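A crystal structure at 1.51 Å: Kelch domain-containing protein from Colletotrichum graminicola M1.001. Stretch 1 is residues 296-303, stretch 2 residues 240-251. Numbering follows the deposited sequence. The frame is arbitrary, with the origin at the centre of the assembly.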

# COMPACT_ATOMS: atom_id res chain seq x y z
N GLY A 296 -7.74 8.48 10.16
CA GLY A 296 -8.45 7.57 11.07
C GLY A 296 -9.30 8.30 12.09
O GLY A 296 -9.18 9.50 12.30
N MET A 297 -10.15 7.53 12.74
CA MET A 297 -11.05 8.04 13.80
C MET A 297 -10.99 7.20 15.02
O MET A 297 -10.45 6.08 15.01
CB MET A 297 -12.48 8.08 13.23
CG MET A 297 -13.10 6.72 12.97
SD MET A 297 -14.47 6.66 11.80
CE MET A 297 -15.71 7.71 12.59
N GLN A 298 -11.59 7.71 16.10
CA GLN A 298 -11.63 7.00 17.36
C GLN A 298 -12.74 6.02 17.46
O GLN A 298 -12.53 4.81 17.47
CB GLN A 298 -11.72 8.03 18.52
CG GLN A 298 -10.57 9.00 18.49
CD GLN A 298 -10.63 9.89 19.68
OE1 GLN A 298 -11.48 10.72 19.76
NE2 GLN A 298 -9.75 9.67 20.61
N LYS A 299 -13.99 6.47 17.49
CA LYS A 299 -15.10 5.53 17.52
C LYS A 299 -15.54 5.19 16.10
O LYS A 299 -15.99 6.07 15.34
CB LYS A 299 -16.24 6.13 18.35
CG LYS A 299 -17.55 5.35 18.36
CD LYS A 299 -17.44 4.07 19.16
CE LYS A 299 -18.79 3.40 19.35
NZ LYS A 299 -19.59 3.91 20.50
N MET A 300 -15.38 3.93 15.71
CA MET A 300 -15.39 3.63 14.26
C MET A 300 -16.84 3.53 13.75
O MET A 300 -17.53 2.61 14.14
CB MET A 300 -14.60 2.36 14.00
CG MET A 300 -13.10 2.59 14.23
SD MET A 300 -12.19 1.01 14.36
CE MET A 300 -12.35 0.46 12.71
N TRP A 301 -17.12 4.38 12.76
CA TRP A 301 -18.36 4.36 11.99
C TRP A 301 -18.05 4.73 10.55
O TRP A 301 -17.14 5.54 10.27
CB TRP A 301 -19.38 5.36 12.51
CG TRP A 301 -19.89 5.11 13.89
CD1 TRP A 301 -19.71 5.93 14.92
CD2 TRP A 301 -20.60 3.96 14.41
NE1 TRP A 301 -20.33 5.43 16.03
CE2 TRP A 301 -20.81 4.19 15.75
CE3 TRP A 301 -21.07 2.76 13.85
CZ2 TRP A 301 -21.50 3.25 16.56
CZ3 TRP A 301 -21.75 1.84 14.67
CH2 TRP A 301 -21.93 2.12 16.00
N LEU A 302 -18.81 4.15 9.65
CA LEU A 302 -18.59 4.35 8.23
C LEU A 302 -19.19 5.69 7.77
O LEU A 302 -20.18 6.16 8.32
CB LEU A 302 -19.14 3.20 7.41
CG LEU A 302 -18.76 1.77 7.84
CD1 LEU A 302 -19.15 0.78 6.80
CD2 LEU A 302 -17.26 1.70 8.08
N PHE A 303 -18.56 6.30 6.78
CA PHE A 303 -19.13 7.48 6.11
C PHE A 303 -19.41 8.59 7.10
O PHE A 303 -20.48 9.29 7.07
CB PHE A 303 -20.42 7.09 5.36
CG PHE A 303 -20.22 5.97 4.40
CD1 PHE A 303 -19.51 6.14 3.21
CD2 PHE A 303 -20.67 4.72 4.68
CE1 PHE A 303 -19.32 5.06 2.36
CE2 PHE A 303 -20.44 3.65 3.85
CZ PHE A 303 -19.74 3.81 2.70
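Stretch 2, residues 240-251: GGGKGYTGYDST

How does stretch 2 run against stretch 1? Neither forms a helix or a regular strand, yet the two backbones are joined by a single beta bridge that pairs Lys299 with Asp249, their CA atoms 4.3 Å apart. The chains run in opposite directions along it: Gln298 lies nearest Ser250, while Met300 lies nearest Thr246. Three nearly straight backbone hydrogen bonds hold this register. Ser250 N donates to Gln298 O at 2.8 Å, Met300 N donates to Tyr248 O at 3.0 Å, and Gly247 N donates to Met300 O at 2.8 Å. Beyond the first of these, the CA-to-CB bond of Ser250 points toward stretch 1 and its side chain adds a fourth bond, from Ser250 OG to Met297 O at 2.9 Å.

What does Met300, the residue with the most surface covered, rest against? Its CA-to-CB bond points toward stretch 2, and the side chain is received by a glycine-rich loop that curves around it. Met300 SD lies 3.8 Å from Gly242 CA and 3.9 Å from Ser250 CB, and Met300 CE reaches 3.5 Å from Tyr245 O. That carbonyl oxygen is buried here without a polar partner, facing a methyl group. The absence of a side chain at Gly242 is what makes room for the sulfur: a CB built there would fall 2.6 Å from Met300 SD, a clash.

Where does Thr246 sit? It occupies the step between Tyr245 and Gly247, flanked by Met300, Trp301 and Leu302. Thr246 CA approaches Met300 O to 3.3 Å, next to the bond from Gly247 N, and its side chain meets two hydrophobic neighbours, with Thr246 CB 3.8 Å from Trp301 CE3 and Thr246 CG2 3.7 Å from Leu302 CD2. The same leucine methyl packs near the plane of the tyrosine ring, at its edge, with Leu302 CD2 3.6 Å from Tyr245 CE1.

What does Gly247 contribute to the contact? Besides the bond from its N to Met300 O, it offers its CA to an aromatic face. Two side chains of stretch 1, those of Trp301 and Lys299, approach Gly247 from the same side. Gly247 CA sits over one face of the Trp301 six-membered ring, 4.0 Å from the centroid in a CH-pi contact, although the CA-to-CB bond of Trp301 points away. Lys299 extends its chain toward the carbonyl of Gly247, bringing Lys299 CE to 3.1 Å from Gly247 O. A separate, local reason favours glycine here: with phi at 95° and psi at -9°, a CB would be jammed against the carbonyl oxygen of the preceding residue.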

# COMPACT_ATOMS: atom_id res chain seq x y z
N GLY A 240 -3.01 0.14 15.42
CA GLY A 240 -4.41 0.53 15.55
C GLY A 240 -5.43 -0.49 15.13
O GLY A 240 -5.19 -1.69 15.14
N GLY A 241 -6.58 0.04 14.68
CA GLY A 241 -7.70 -0.83 14.34
C GLY A 241 -8.68 -1.06 15.50
O GLY A 241 -8.48 -0.63 16.64
N GLY A 242 -9.71 -1.80 15.21
CA GLY A 242 -10.78 -2.03 16.19
C GLY A 242 -11.22 -3.47 16.27
O GLY A 242 -11.12 -4.25 15.31
N LYS A 243 -11.88 -3.85 17.39
CA LYS A 243 -12.36 -5.24 17.56
C LYS A 243 -13.50 -5.64 16.66
O LYS A 243 -13.79 -6.80 16.50
CB LYS A 243 -12.77 -5.48 19.02
CG LYS A 243 -11.68 -5.52 20.01
CD LYS A 243 -12.28 -5.81 21.42
CE LYS A 243 -12.74 -4.54 22.09
NZ LYS A 243 -13.44 -4.92 23.36
N GLY A 244 -14.08 -4.67 15.96
CA GLY A 244 -15.00 -4.89 14.89
C GLY A 244 -14.87 -3.84 13.83
O GLY A 244 -14.27 -2.80 14.08
N TYR A 245 -15.49 -4.08 12.71
CA TYR A 245 -15.48 -3.11 11.59
C TYR A 245 -16.00 -1.75 12.02
O TYR A 245 -15.48 -0.70 11.64
CB TYR A 245 -16.23 -3.67 10.38
CG TYR A 245 -15.80 -3.17 9.04
CD1 TYR A 245 -16.10 -1.88 8.57
CD2 TYR A 245 -15.08 -3.96 8.21
CE1 TYR A 245 -15.61 -1.45 7.34
CE2 TYR A 245 -14.63 -3.57 6.99
CZ TYR A 245 -14.87 -2.31 6.53
OH TYR A 245 -14.43 -1.87 5.32
N THR A 246 -17.06 -1.77 12.84
CA THR A 246 -17.64 -0.57 13.40
C THR A 246 -18.07 -0.85 14.80
O THR A 246 -18.15 -2.00 15.27
CB THR A 246 -18.90 -0.08 12.63
OG1 THR A 246 -19.92 -1.07 12.72
CG2 THR A 246 -18.59 0.22 11.20
N GLY A 247 -18.32 0.22 15.47
CA GLY A 247 -18.96 0.16 16.79
C GLY A 247 -18.06 0.16 18.01
O GLY A 247 -18.56 0.28 19.14
N TYR A 248 -16.77 0.03 17.82
CA TYR A 248 -15.82 0.06 18.91
C TYR A 248 -14.87 1.21 18.78
O TYR A 248 -14.66 1.75 17.71
CB TYR A 248 -14.97 -1.20 18.84
CG TYR A 248 -15.74 -2.46 19.09
CD1 TYR A 248 -15.92 -2.91 20.40
CD2 TYR A 248 -16.33 -3.14 18.08
CE1 TYR A 248 -16.64 -4.07 20.65
CE2 TYR A 248 -17.03 -4.31 18.31
CZ TYR A 248 -17.20 -4.73 19.60
OH TYR A 248 -17.91 -5.87 19.82
N ASP A 249 -14.18 1.51 19.88
CA ASP A 249 -13.09 2.51 19.85
C ASP A 249 -11.89 1.82 19.23
O ASP A 249 -11.59 0.69 19.60
CB ASP A 249 -12.70 3.03 21.23
CG ASP A 249 -13.71 4.03 21.76
OD1 ASP A 249 -14.09 4.99 21.03
OD2 ASP A 249 -14.09 3.90 22.91
N SER A 250 -11.25 2.49 18.28
CA SER A 250 -10.00 1.97 17.74
C SER A 250 -8.95 2.06 18.85
O SER A 250 -9.10 2.70 19.89
CB SER A 250 -9.59 2.81 16.56
OG SER A 250 -9.38 4.17 16.90
N THR A 251 -7.82 1.44 18.59
CA THR A 251 -6.67 1.52 19.51
C THR A 251 -5.51 2.31 18.96
O THR A 251 -5.49 2.69 17.78
CB THR A 251 -6.11 0.14 19.86
OG1 THR A 251 -5.26 -0.35 18.80
CG2 THR A 251 -7.17 -0.82 20.20